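Local coordinates for putative gdp-fucose protein o-fucosyltransferase 1 (Caenorhabditis elegans, PDB 3ZY4) that is a putative protein O-fucosyltransferase, a member of the GT-B clan of glycosyltransferases, at residues A[43-48]-A[56-61]; A[93-98]-A[164-169]; A[115-120]-A[131-136]; A[140-145]-A[155-160]; A[212-217]-A[325-330]. One frame throughout, in Å; residues are numbered along the deposited sequence.

Interaction 1 of 5, residues A[43-48]-A[56-61]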
# COMPACT_ATOMS: atom_id res chain seq x y z
N LEU A 43 -22.18 -4.70 -4.57
CA LEU A 43 -21.96 -5.74 -3.61
C LEU A 43 -20.85 -6.61 -4.18
O LEU A 43 -20.84 -6.87 -5.37
CB LEU A 43 -23.24 -6.54 -3.41
CG LEU A 43 -24.33 -5.73 -2.70
CD1 LEU A 43 -25.72 -6.40 -2.90
CD2 LEU A 43 -23.98 -5.67 -1.23
N PRO A 44 -19.90 -7.02 -3.33
CA PRO A 44 -18.70 -7.67 -3.88
C PRO A 44 -18.94 -9.13 -4.22
O PRO A 44 -19.90 -9.73 -3.75
CB PRO A 44 -17.73 -7.64 -2.70
CG PRO A 44 -18.67 -7.81 -1.50
CD PRO A 44 -19.81 -6.87 -1.86
N ASN A 45 -18.04 -9.68 -5.03
CA ASN A 45 -17.88 -11.13 -5.07
C ASN A 45 -16.93 -11.46 -3.94
O ASN A 45 -15.89 -10.82 -3.84
CB ASN A 45 -17.26 -11.55 -6.38
CG ASN A 45 -18.22 -11.52 -7.55
OD1 ASN A 45 -19.43 -11.73 -7.39
ND2 ASN A 45 -17.67 -11.30 -8.76
N PHE A 46 -17.28 -12.42 -3.08
CA PHE A 46 -16.38 -12.84 -2.02
C PHE A 46 -15.36 -13.77 -2.64
O PHE A 46 -15.57 -14.30 -3.72
CB PHE A 46 -17.12 -13.50 -0.82
CG PHE A 46 -17.92 -12.54 -0.03
CD1 PHE A 46 -17.31 -11.67 0.85
CD2 PHE A 46 -19.30 -12.51 -0.15
CE1 PHE A 46 -18.04 -10.77 1.58
CE2 PHE A 46 -20.07 -11.61 0.58
CZ PHE A 46 -19.44 -10.73 1.46
N ILE A 47 -14.23 -13.92 -1.96
CA ILE A 47 -13.11 -14.65 -2.51
C ILE A 47 -12.80 -15.88 -1.66
O ILE A 47 -12.76 -15.81 -0.42
CB ILE A 47 -11.87 -13.74 -2.66
CG1 ILE A 47 -12.18 -12.56 -3.58
CG2 ILE A 47 -10.66 -14.51 -3.22
CD1 ILE A 47 -11.23 -11.41 -3.45
N GLU A 48 -12.56 -17.00 -2.34
CA GLU A 48 -12.22 -18.24 -1.69
C GLU A 48 -10.99 -18.85 -2.36
O GLU A 48 -10.81 -18.75 -3.58
CB GLU A 48 -13.41 -19.20 -1.76
CG GLU A 48 -13.50 -20.22 -0.65
CD GLU A 48 -14.62 -21.20 -0.93
OE1 GLU A 48 -15.78 -20.84 -0.68
OE2 GLU A 48 -14.34 -22.31 -1.44
N MET A 56 -14.48 -16.82 -7.14
CA MET A 56 -15.33 -15.68 -6.78
C MET A 56 -16.75 -16.16 -6.52
O MET A 56 -17.35 -16.89 -7.34
CB MET A 56 -15.31 -14.60 -7.86
CG MET A 56 -14.33 -13.44 -7.61
SD MET A 56 -12.60 -13.89 -7.33
CE MET A 56 -12.11 -14.44 -8.97
N ILE A 57 -17.28 -15.73 -5.38
CA ILE A 57 -18.59 -16.17 -4.95
C ILE A 57 -19.50 -14.96 -4.91
O ILE A 57 -19.19 -14.01 -4.17
CB ILE A 57 -18.53 -16.85 -3.57
CG1 ILE A 57 -17.52 -18.02 -3.57
CG2 ILE A 57 -19.93 -17.29 -3.13
CD1 ILE A 57 -17.79 -19.10 -4.62
N PRO A 58 -20.60 -14.97 -5.70
CA PRO A 58 -21.48 -13.78 -5.67
C PRO A 58 -22.05 -13.52 -4.29
O PRO A 58 -22.45 -14.46 -3.59
CB PRO A 58 -22.64 -14.16 -6.60
CG PRO A 58 -22.13 -15.30 -7.47
CD PRO A 58 -21.03 -15.99 -6.68
N PHE A 59 -22.08 -12.24 -3.88
CA PHE A 59 -22.70 -11.85 -2.62
C PHE A 59 -24.02 -12.57 -2.36
O PHE A 59 -24.23 -13.15 -1.27
CB PHE A 59 -22.97 -10.34 -2.63
CG PHE A 59 -23.62 -9.84 -1.36
CD1 PHE A 59 -25.01 -9.84 -1.24
CD2 PHE A 59 -22.85 -9.40 -0.29
CE1 PHE A 59 -25.63 -9.40 -0.07
CE2 PHE A 59 -23.46 -8.96 0.88
CZ PHE A 59 -24.84 -8.96 1.00
N GLU A 60 -24.90 -12.52 -3.36
CA GLU A 60 -26.26 -13.04 -3.27
C GLU A 60 -26.34 -14.57 -3.15
O GLU A 60 -27.38 -15.12 -2.84
CB GLU A 60 -27.12 -12.57 -4.47
CG GLU A 60 -26.68 -13.06 -5.85
CD GLU A 60 -25.72 -12.07 -6.53
OE1 GLU A 60 -24.98 -11.34 -5.84
OE2 GLU A 60 -25.72 -12.00 -7.76
N PHE A 61 -25.24 -15.26 -3.41
CA PHE A 61 -25.24 -16.71 -3.14
C PHE A 61 -25.12 -16.97 -1.64
O PHE A 61 -25.50 -18.03 -1.17
CB PHE A 61 -24.14 -17.43 -3.91
CG PHE A 61 -24.44 -17.66 -5.38
CD1 PHE A 61 -25.34 -16.86 -6.08
CD2 PHE A 61 -23.77 -18.68 -6.08
CE1 PHE A 61 -25.56 -17.04 -7.44
CE2 PHE A 61 -23.98 -18.87 -7.42
CZ PHE A 61 -24.87 -18.08 -8.12
O HOH W 1 -23.04 -9.31 -6.05
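The ring of Phe-59 carries Leu-43 on one face: CD2 of Leu-43 stands 3.9 Å from the ring centroid, almost on the normal, while its sister branch CD1 lies over the CD1 side of the same ring. Phe-46 runs alongside Phe-59, its CE2 3.7 Å from CD2 of Phe-59; one face of the Phe-46 ring takes CG of Pro-44. With CG of Phe-59 opposite its backbone N (chi1 180°), the ring swings back over Leu-43. Branched and aromatic carbons suit this buried place, where Val-68 and Phe-27 add to the packing. The backbones pair through Phe-46 and Ile-57, whose amides and carbonyls bond mutually: Phe-46 N to Ile-57 O is 2.7 Å and Ile-57 N to Phe-46 O 2.8 Å. On the face of Asn-45, the bent chain of Met-56 brings SD to 4.0 Å from CG1 of Ile-47 and crosses Asn-45 at about a right angle, CG against CB. This is an antiparallel beta hairpin of strands 40-48 and 55-58 in a mixed sheet.

Interaction 2 of 5, residues A[93-98]-A[164-169]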
# COMPACT_ATOMS: atom_id res chain seq x y z
N LYS A 93 -12.47 5.17 -18.67
CA LYS A 93 -12.68 5.94 -17.45
C LYS A 93 -12.44 5.08 -16.21
O LYS A 93 -12.68 5.52 -15.09
CB LYS A 93 -14.10 6.54 -17.43
CG LYS A 93 -14.24 7.97 -18.02
CD LYS A 93 -13.89 8.05 -19.51
CE LYS A 93 -14.27 9.41 -20.15
NZ LYS A 93 -13.39 10.54 -19.72
N ARG A 94 -11.98 3.85 -16.41
CA ARG A 94 -11.81 2.91 -15.30
C ARG A 94 -10.50 3.12 -14.54
O ARG A 94 -9.42 2.64 -14.93
CB ARG A 94 -11.96 1.48 -15.79
CG ARG A 94 -13.35 1.25 -16.36
CD ARG A 94 -13.61 -0.18 -16.75
NE ARG A 94 -14.87 -0.20 -17.48
CZ ARG A 94 -15.31 -1.19 -18.24
NH1 ARG A 94 -14.59 -2.29 -18.39
NH2 ARG A 94 -16.48 -1.07 -18.86
N LYS A 95 -10.63 3.89 -13.46
CA LYS A 95 -9.52 4.25 -12.59
C LYS A 95 -9.59 3.53 -11.26
O LYS A 95 -10.66 3.38 -10.70
CB LYS A 95 -9.50 5.76 -12.38
CG LYS A 95 -9.14 6.51 -13.67
CD LYS A 95 -9.29 7.99 -13.55
CE LYS A 95 -8.20 8.63 -14.41
NZ LYS A 95 -8.68 9.69 -15.30
N ALA A 96 -8.43 3.07 -10.78
CA ALA A 96 -8.36 2.47 -9.47
C ALA A 96 -7.96 3.47 -8.38
O ALA A 96 -7.33 4.49 -8.64
CB ALA A 96 -7.41 1.28 -9.48
N PHE A 97 -8.38 3.18 -7.15
CA PHE A 97 -8.25 4.13 -6.04
C PHE A 97 -7.52 3.44 -4.89
O PHE A 97 -7.92 2.37 -4.46
CB PHE A 97 -9.63 4.56 -5.54
CG PHE A 97 -10.31 5.60 -6.40
CD1 PHE A 97 -10.80 5.27 -7.68
CD2 PHE A 97 -10.49 6.89 -5.93
CE1 PHE A 97 -11.43 6.23 -8.46
CE2 PHE A 97 -11.13 7.88 -6.70
CZ PHE A 97 -11.59 7.55 -7.96
N CYS A 98 -6.43 4.05 -4.43
CA CYS A 98 -5.65 3.53 -3.30
C CYS A 98 -5.03 4.70 -2.54
O CYS A 98 -5.21 5.87 -2.93
CB CYS A 98 -4.58 2.52 -3.77
SG CYS A 98 -3.33 3.24 -4.84
N GLU A 164 -19.76 13.25 -11.68
CA GLU A 164 -19.71 13.48 -13.13
C GLU A 164 -18.44 12.90 -13.73
O GLU A 164 -18.50 12.05 -14.63
CB GLU A 164 -19.85 14.96 -13.47
CG GLU A 164 -19.71 15.27 -14.98
CD GLU A 164 -19.91 16.74 -15.31
OE1 GLU A 164 -19.93 17.56 -14.37
OE2 GLU A 164 -20.05 17.08 -16.51
N GLU A 165 -17.28 13.35 -13.22
CA GLU A 165 -15.99 12.85 -13.69
C GLU A 165 -15.70 11.47 -13.13
O GLU A 165 -15.07 10.63 -13.81
CB GLU A 165 -14.84 13.82 -13.35
CG GLU A 165 -13.48 13.42 -13.96
CD GLU A 165 -12.35 14.40 -13.64
OE1 GLU A 165 -12.61 15.48 -13.06
OE2 GLU A 165 -11.20 14.07 -13.97
N TYR A 166 -16.14 11.23 -11.89
CA TYR A 166 -15.85 9.95 -11.21
C TYR A 166 -17.09 9.17 -10.78
O TYR A 166 -17.34 9.02 -9.58
CB TYR A 166 -14.95 10.17 -10.00
CG TYR A 166 -13.63 10.82 -10.32
CD1 TYR A 166 -12.57 10.09 -10.82
CD2 TYR A 166 -13.47 12.19 -10.14
CE1 TYR A 166 -11.35 10.71 -11.12
CE2 TYR A 166 -12.26 12.81 -10.42
CZ TYR A 166 -11.22 12.07 -10.91
OH TYR A 166 -10.03 12.72 -11.18
N PRO A 167 -17.83 8.61 -11.75
CA PRO A 167 -19.07 7.92 -11.38
C PRO A 167 -18.82 6.64 -10.62
O PRO A 167 -19.74 6.13 -9.98
CB PRO A 167 -19.74 7.63 -12.72
CG PRO A 167 -18.61 7.62 -13.70
CD PRO A 167 -17.63 8.62 -13.21
N VAL A 168 -17.60 6.09 -10.72
CA VAL A 168 -17.28 4.89 -9.98
C VAL A 168 -15.96 5.08 -9.24
O VAL A 168 -14.93 5.34 -9.84
CB VAL A 168 -17.18 3.63 -10.90
CG1 VAL A 168 -16.88 2.41 -10.07
CG2 VAL A 168 -18.49 3.41 -11.71
N LEU A 169 -16.01 4.89 -7.93
CA LEU A 169 -14.85 4.80 -7.08
C LEU A 169 -14.56 3.31 -6.97
O LEU A 169 -15.32 2.63 -6.30
CB LEU A 169 -15.22 5.32 -5.68
CG LEU A 169 -15.16 6.82 -5.39
CD1 LEU A 169 -15.03 7.80 -6.58
CD2 LEU A 169 -16.16 7.21 -4.32
O HOH W 2 -13.08 4.48 -11.54
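Phe-97 puts one ring face over the backbone of Leu-169, whose CA lies 4.3 Å from the ring centroid as a CH-pi contact, offset toward the rim. The CD1 branch of Leu-169 then reaches CZ of Phe-97 at 3.7 Å. At the edge of the Phe-97 ring sits Tyr-166, its CD1 3.9 Å from CZ of Phe-97. Phe-97 holds CG beside its backbone N (chi1 -78°), which sends the ring across to the other strand; a flat apolar ring can offer its face to the leucine and its edge to the tyrosine. Lys-95 lends its aliphatic part, CD approaching the edge of the Tyr-166 ring near CE1. A water links the backbones, giving hydrogen bonds to Lys-95 O (2.8 Å) and Val-168 O (2.7 Å), close to where strands 96-98 and 168-171 come together. Phe-161 meets both Phe-97 and Tyr-166 edge-to-face, extending the aromatic cluster. Strand 96-98 lies between strands 136-138 and 168-171, with Val-168 turned to Phe-80 of helix 77-88 and Leu-169 beside Ile-11 of strand 10-13.

Interaction 3 of 5, residues A[115-120]-A[131-136]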
# COMPACT_ATOMS: atom_id res chain seq x y z
N HIS A 115 -1.40 -0.85 -8.43
CA HIS A 115 -1.19 -2.26 -8.81
C HIS A 115 -2.35 -3.14 -8.37
O HIS A 115 -2.17 -4.17 -7.74
CB HIS A 115 0.19 -2.77 -8.34
CG HIS A 115 1.28 -1.88 -8.79
ND1 HIS A 115 1.63 -1.76 -10.12
CD2 HIS A 115 2.04 -0.98 -8.11
CE1 HIS A 115 2.59 -0.86 -10.23
NE2 HIS A 115 2.83 -0.35 -9.03
N SER A 116 -3.55 -2.63 -8.68
CA SER A 116 -4.80 -3.30 -8.35
C SER A 116 -4.88 -4.75 -8.81
O SER A 116 -5.57 -5.57 -8.17
CB SER A 116 -5.98 -2.49 -8.91
OG SER A 116 -5.94 -1.18 -8.36
N LYS A 117 -4.18 -5.08 -9.88
CA LYS A 117 -4.29 -6.42 -10.48
C LYS A 117 -3.01 -7.24 -10.39
O LYS A 117 -2.88 -8.29 -11.05
CB LYS A 117 -4.79 -6.32 -11.92
CG LYS A 117 -6.29 -6.01 -11.98
CD LYS A 117 -6.74 -5.78 -13.39
CE LYS A 117 -7.09 -7.12 -14.05
NZ LYS A 117 -7.61 -6.89 -15.43
N GLU A 118 -2.10 -6.80 -9.53
CA GLU A 118 -0.85 -7.54 -9.35
C GLU A 118 -1.04 -8.67 -8.36
O GLU A 118 -1.43 -8.46 -7.21
CB GLU A 118 0.28 -6.63 -8.88
CG GLU A 118 1.57 -7.43 -8.67
CD GLU A 118 2.74 -6.57 -8.35
OE1 GLU A 118 2.69 -5.83 -7.34
OE2 GLU A 118 3.71 -6.63 -9.13
N GLY A 119 -0.72 -9.88 -8.79
CA GLY A 119 -0.87 -11.06 -7.97
C GLY A 119 -2.28 -11.59 -7.85
O GLY A 119 -3.18 -11.23 -8.61
N ASN A 120 -2.44 -12.47 -6.87
CA ASN A 120 -3.68 -13.22 -6.63
C ASN A 120 -4.10 -12.86 -5.23
O ASN A 120 -3.24 -12.78 -4.34
CB ASN A 120 -3.41 -14.73 -6.73
CG ASN A 120 -3.83 -15.34 -8.05
OD1 ASN A 120 -4.32 -16.47 -8.08
ND2 ASN A 120 -3.63 -14.62 -9.16
N VAL A 131 -12.52 -6.03 -16.06
CA VAL A 131 -12.10 -4.66 -15.75
C VAL A 131 -10.58 -4.56 -15.80
O VAL A 131 -9.88 -5.35 -15.15
CB VAL A 131 -12.62 -4.19 -14.34
CG1 VAL A 131 -11.93 -2.89 -13.85
CG2 VAL A 131 -14.16 -4.04 -14.38
N SER A 132 -10.10 -3.61 -16.60
CA SER A 132 -8.71 -3.21 -16.58
C SER A 132 -8.68 -1.72 -16.25
O SER A 132 -9.57 -0.97 -16.65
CB SER A 132 -8.01 -3.55 -17.91
OG SER A 132 -7.96 -4.96 -18.07
N PHE A 133 -7.67 -1.29 -15.48
CA PHE A 133 -7.58 0.10 -15.08
C PHE A 133 -6.65 0.87 -15.99
O PHE A 133 -5.61 0.37 -16.40
CB PHE A 133 -7.15 0.20 -13.62
CG PHE A 133 -8.13 -0.43 -12.69
CD1 PHE A 133 -9.34 0.21 -12.41
CD2 PHE A 133 -7.86 -1.64 -12.08
CE1 PHE A 133 -10.26 -0.38 -11.53
CE2 PHE A 133 -8.78 -2.23 -11.19
CZ PHE A 133 -9.98 -1.59 -10.92
N VAL A 134 -7.02 2.09 -16.29
CA VAL A 134 -6.23 2.90 -17.19
C VAL A 134 -5.59 4.08 -16.47
O VAL A 134 -5.11 5.01 -17.11
CB VAL A 134 -7.09 3.42 -18.34
CG1 VAL A 134 -7.56 2.26 -19.21
CG2 VAL A 134 -8.26 4.22 -17.79
N GLY A 135 -5.60 4.05 -15.14
CA GLY A 135 -5.02 5.13 -14.36
C GLY A 135 -5.36 4.92 -12.91
O GLY A 135 -6.27 4.17 -12.59
N ASP A 136 -4.64 5.61 -12.04
CA ASP A 136 -4.87 5.48 -10.61
C ASP A 136 -5.19 6.85 -10.04
O ASP A 136 -4.73 7.85 -10.60
CB ASP A 136 -3.61 4.93 -9.94
CG ASP A 136 -3.34 3.49 -10.29
OD1 ASP A 136 -4.30 2.74 -10.50
OD2 ASP A 136 -2.16 3.09 -10.35
O HOH W 3 -1.03 0.57 -10.95
O HOH W 4 -4.34 -0.09 -10.32
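Lys-117 and Ser-116, neighbours in a type I turn from His-115 to Glu-118, approach segment 131-136 differently. The Lys-117 chain bends at chi3 (86°), bringing NZ to Val-131 O in a 2.8 Å hydrogen bond, the donor tilted 26° from the carbonyl plane. The same ammonium makes a weak bond to Ser-132 OG at 3.3 Å, and a salt bridge to Asp-127 gives it a charged partner, so a long flexible lysine suits this partly exposed place. Ser-116, small enough to come close, sets CB obliquely against the Phe-133 ring, 3.6 Å from CE2, while its OG bonds to Ser-172. Val-131 CG1 covers one face of that ring. Asp-136 meets the turn through water: one water accepts from His-115 N and donates to OD2, and another accepts from Ser-116 N and donates to Asp-136 OD1, the latter step 2.8 Å. OD2 also accepts from Cys-114 N. The two loops flank helix 122-128, whose Trp-126 meets Phe-133 edge-to-face, and Ala-96 of strand 96-98 packs against Ser-116, Phe-133 and Asp-136.

Interaction 4 of 5, residues A[140-145]-A[155-160]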
# COMPACT_ATOMS: atom_id res chain seq x y z
N GLY A 140 -4.93 9.41 -0.04
CA GLY A 140 -4.16 9.65 1.18
C GLY A 140 -4.25 11.08 1.70
O GLY A 140 -4.09 11.27 2.89
N ASP A 141 -4.47 12.07 0.84
CA ASP A 141 -4.56 13.48 1.31
C ASP A 141 -5.92 13.89 1.88
O ASP A 141 -6.08 14.99 2.43
CB ASP A 141 -4.07 14.49 0.26
CG ASP A 141 -4.97 14.55 -0.96
OD1 ASP A 141 -6.09 14.04 -0.90
OD2 ASP A 141 -4.54 15.12 -2.00
N ILE A 142 -6.90 13.00 1.75
CA ILE A 142 -8.16 13.19 2.44
C ILE A 142 -7.95 12.74 3.89
O ILE A 142 -7.54 11.61 4.13
CB ILE A 142 -9.26 12.36 1.76
CG1 ILE A 142 -9.38 12.79 0.29
CG2 ILE A 142 -10.55 12.45 2.57
CD1 ILE A 142 -10.37 11.98 -0.54
N PRO A 143 -8.22 13.61 4.87
CA PRO A 143 -7.81 13.22 6.23
C PRO A 143 -8.48 11.93 6.68
O PRO A 143 -9.70 11.82 6.60
CB PRO A 143 -8.23 14.45 7.09
CG PRO A 143 -9.07 15.31 6.21
CD PRO A 143 -8.74 14.99 4.79
N GLY A 144 -7.68 10.95 7.08
CA GLY A 144 -8.18 9.64 7.47
C GLY A 144 -8.47 8.69 6.31
O GLY A 144 -8.93 7.58 6.53
N GLY A 145 -8.21 9.13 5.08
CA GLY A 145 -8.57 8.33 3.87
C GLY A 145 -10.06 8.00 3.82
O GLY A 145 -10.93 8.89 3.69
N LYS A 155 -16.61 15.76 2.86
CA LYS A 155 -16.72 16.81 1.84
C LYS A 155 -15.56 16.81 0.85
O LYS A 155 -15.73 17.15 -0.33
CB LYS A 155 -16.83 18.18 2.52
CG LYS A 155 -18.05 18.99 2.12
CD LYS A 155 -19.37 18.28 2.46
CE LYS A 155 -20.39 19.24 3.07
NZ LYS A 155 -20.84 20.35 2.17
N LYS A 156 -14.37 16.46 1.33
CA LYS A 156 -13.20 16.35 0.47
C LYS A 156 -13.37 15.21 -0.54
O LYS A 156 -12.98 15.35 -1.69
CB LYS A 156 -11.92 16.18 1.28
CG LYS A 156 -11.31 17.49 1.76
CD LYS A 156 -9.87 17.30 2.22
CE LYS A 156 -9.26 18.64 2.63
NZ LYS A 156 -7.99 18.48 3.41
N TRP A 157 -13.96 14.10 -0.11
CA TRP A 157 -14.31 13.04 -1.05
C TRP A 157 -15.23 13.58 -2.17
O TRP A 157 -14.98 13.33 -3.35
CB TRP A 157 -14.98 11.87 -0.33
CG TRP A 157 -14.00 10.90 0.23
CD1 TRP A 157 -13.60 10.80 1.52
CD2 TRP A 157 -13.33 9.84 -0.48
NE1 TRP A 157 -12.69 9.77 1.67
CE2 TRP A 157 -12.52 9.15 0.45
CE3 TRP A 157 -13.34 9.42 -1.82
CZ2 TRP A 157 -11.71 8.06 0.10
CZ3 TRP A 157 -12.52 8.31 -2.18
CH2 TRP A 157 -11.72 7.67 -1.21
N LEU A 158 -16.27 14.31 -1.78
CA LEU A 158 -17.22 14.89 -2.75
C LEU A 158 -16.56 15.91 -3.67
O LEU A 158 -16.84 15.95 -4.87
CB LEU A 158 -18.42 15.50 -2.02
CG LEU A 158 -19.66 14.59 -1.88
CD1 LEU A 158 -19.51 13.57 -0.74
CD2 LEU A 158 -20.92 15.44 -1.70
N GLU A 159 -15.66 16.70 -3.09
CA GLU A 159 -14.94 17.76 -3.78
C GLU A 159 -13.92 17.19 -4.75
O GLU A 159 -13.83 17.62 -5.89
CB GLU A 159 -14.24 18.64 -2.73
CG GLU A 159 -12.91 19.24 -3.16
CD GLU A 159 -12.46 20.37 -2.26
OE1 GLU A 159 -12.36 20.19 -1.02
OE2 GLU A 159 -12.19 21.45 -2.81
N LYS A 160 -13.18 16.18 -4.29
CA LYS A 160 -12.05 15.69 -5.03
C LYS A 160 -12.48 14.73 -6.14
O LYS A 160 -11.89 14.72 -7.22
CB LYS A 160 -11.07 15.01 -4.08
CG LYS A 160 -9.85 14.54 -4.73
CD LYS A 160 -8.87 14.03 -3.71
CE LYS A 160 -7.50 13.99 -4.33
NZ LYS A 160 -6.60 13.16 -3.49
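Ile-142 of a type II beta turn, residues 142 to 145, packs onto Trp-157 of helix 153-160, joining loop to helix. The isoleucine crosses the indole at about a right angle. Its CG1 lies opposite the carbonyl carbon (chi1 -59°) and the chain then runs extended, which carries CD1 over the centre of the five-membered ring, 3.6 Å from its centroid and 10° off the normal; the other branch, CG2, reaches CD1 of Trp-157 at 3.6 Å. A branched side chain suits this place because each arm finds its own part of the indole. Lys-160, with an extended chain, meets Asp-141 from the opposite direction in a salt bridge: NZ of Lys-160 lies 2.8 Å from OD1 of Asp-141, on the syn side and 30° out of the carboxylate plane. Tyr-138 O also accepts from that ammonium. Lys-156, likewise extended, crosses Pro-143 at about a right angle, the two CD atoms 3.6 Å apart. Pro-143 also packs on Pro-143 of the second subunit, and Gly-144 and Gly-145 take positive phi values in the turn. Trp-157 NE1 donates a hydrogen bond to Gly-145 O at 2.8 Å, the acceptor lying close to the indole plane.

Interaction 5 of 5, residues A[212-217]-A[325-330]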
# COMPACT_ATOMS: atom_id res chain seq x y z
N PRO A 212 -30.81 -29.18 23.04
CA PRO A 212 -29.95 -28.04 22.65
C PRO A 212 -28.51 -28.42 22.26
O PRO A 212 -27.92 -29.33 22.84
CB PRO A 212 -29.93 -27.17 23.91
CG PRO A 212 -30.17 -28.11 25.04
CD PRO A 212 -31.02 -29.23 24.50
N PHE A 213 -27.95 -27.70 21.29
CA PHE A 213 -26.57 -27.97 20.90
C PHE A 213 -25.63 -26.81 21.18
O PHE A 213 -26.05 -25.64 21.17
CB PHE A 213 -26.45 -28.55 19.47
CG PHE A 213 -26.55 -27.55 18.34
CD1 PHE A 213 -27.78 -27.19 17.79
CD2 PHE A 213 -25.39 -27.03 17.75
CE1 PHE A 213 -27.87 -26.30 16.71
CE2 PHE A 213 -25.45 -26.14 16.68
CZ PHE A 213 -26.70 -25.77 16.15
N VAL A 214 -24.38 -27.16 21.49
CA VAL A 214 -23.28 -26.21 21.62
C VAL A 214 -22.50 -26.23 20.29
O VAL A 214 -22.13 -27.30 19.81
CB VAL A 214 -22.33 -26.60 22.80
CG1 VAL A 214 -21.09 -25.68 22.88
CG2 VAL A 214 -23.08 -26.56 24.12
N ALA A 215 -22.27 -25.06 19.70
CA ALA A 215 -21.38 -24.96 18.54
C ALA A 215 -20.05 -24.34 18.95
O ALA A 215 -20.02 -23.38 19.71
CB ALA A 215 -22.03 -24.13 17.43
N VAL A 216 -18.95 -24.92 18.47
CA VAL A 216 -17.62 -24.42 18.81
C VAL A 216 -16.82 -24.09 17.56
O VAL A 216 -16.90 -24.80 16.56
CB VAL A 216 -16.83 -25.39 19.71
CG1 VAL A 216 -17.69 -25.81 20.89
CG2 VAL A 216 -16.38 -26.62 18.94
N HIS A 217 -16.07 -22.99 17.62
CA HIS A 217 -15.11 -22.68 16.58
C HIS A 217 -13.70 -22.94 17.07
O HIS A 217 -13.28 -22.40 18.10
CB HIS A 217 -15.25 -21.24 16.11
CG HIS A 217 -14.31 -20.87 15.00
ND1 HIS A 217 -13.78 -19.61 14.86
CD2 HIS A 217 -13.82 -21.60 13.96
CE1 HIS A 217 -13.00 -19.57 13.80
NE2 HIS A 217 -13.01 -20.77 13.23
N ALA A 325 -27.06 -22.02 16.86
CA ALA A 325 -26.79 -22.88 18.01
C ALA A 325 -27.47 -22.38 19.27
O ALA A 325 -27.79 -21.19 19.40
CB ALA A 325 -25.29 -23.03 18.24
N ASP A 326 -27.71 -23.29 20.20
CA ASP A 326 -28.24 -22.88 21.48
C ASP A 326 -27.20 -22.14 22.30
O ASP A 326 -27.53 -21.24 23.06
CB ASP A 326 -28.81 -24.09 22.23
CG ASP A 326 -29.92 -24.76 21.44
OD1 ASP A 326 -29.60 -25.57 20.54
OD2 ASP A 326 -31.10 -24.44 21.69
N LEU A 327 -25.94 -22.53 22.15
CA LEU A 327 -24.80 -21.84 22.75
C LEU A 327 -23.62 -21.91 21.79
O LEU A 327 -23.32 -22.98 21.25
CB LEU A 327 -24.42 -22.46 24.10
CG LEU A 327 -23.22 -21.86 24.86
CD1 LEU A 327 -23.44 -20.38 25.17
CD2 LEU A 327 -22.95 -22.63 26.16
N PHE A 328 -22.99 -20.77 21.56
CA PHE A 328 -21.77 -20.69 20.77
C PHE A 328 -20.53 -20.46 21.64
O PHE A 328 -20.53 -19.59 22.50
CB PHE A 328 -21.89 -19.57 19.74
CG PHE A 328 -20.63 -19.29 19.00
CD1 PHE A 328 -20.00 -20.28 18.25
CD2 PHE A 328 -20.06 -18.01 19.02
CE1 PHE A 328 -18.84 -20.02 17.53
CE2 PHE A 328 -18.90 -17.73 18.30
CZ PHE A 328 -18.28 -18.75 17.57
N VAL A 329 -19.49 -21.25 21.41
CA VAL A 329 -18.18 -21.01 22.03
C VAL A 329 -17.13 -20.78 20.94
O VAL A 329 -16.77 -21.69 20.20
CB VAL A 329 -17.75 -22.18 22.94
CG1 VAL A 329 -16.49 -21.81 23.74
CG2 VAL A 329 -18.88 -22.55 23.87
N GLY A 330 -16.65 -19.55 20.87
CA GLY A 330 -15.76 -19.15 19.80
C GLY A 330 -14.35 -18.83 20.26
O GLY A 330 -14.01 -18.90 21.44
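Phe-213 O receives two backbone donors, Leu-327 N at 3.3 Å in the carbonyl plane and, weakly, Asp-326 N at 3.0 Å. OD1 of Asp-326 accepts Phe-213 N at 2.8 Å, met from above the carboxylate plane, and this short side chain adds a bond at the start of the strand pairing. CB of Pro-212 packs against that carboxylate carbon. Phe-213 takes the less common torsion, CG between backbone N and carbonyl carbon (chi1 79°), which lays its ring over Ala-325; CZ of Phe-213 comes 3.4 Å from CA of Ala-325. The small alanines also touch, CB of Ala-215 lying 3.5 Å from CB of Ala-325. On the other face Val-214 CG1 meets Val-329 CG2, branched residues suited to a strand against helix 264-278. Gly-330 suits its place because a side chain there would collide with the Phe-328 ring. His-217 ND1 is hydrogen-bonded to Ser-337 OG. Strands 213-218 and 327-330 are neighbours in a five-stranded parallel sheet of order 3-2-1-4-5, the Rossmann-like arrangement expected of a GT-B domain.

Interactions 1 and 5 are buried strand pairings, but in different sheets: interaction 1 is antiparallel in the mixed sheet, interaction 5 parallel in the five-stranded one. Interaction 2 reaches the same mixed sheet as interaction 1, yet relies on aromatic packing and a bridging water beside the point where its strands meet. Interaction 3, between two loops, and interaction 4, between a loop and a helix, are partly buried and add lysine charges and side-chain-to-carbonyl bonds; both touch the second subunit. Interaction 2 touches each of these two: Arg-94 and Ala-96 probably bond to Val-134 and Gly-135, and Tyr-166 packs on Lys-160. Interaction 5 lies across the chain's centre from interactions 2, 3 and 4.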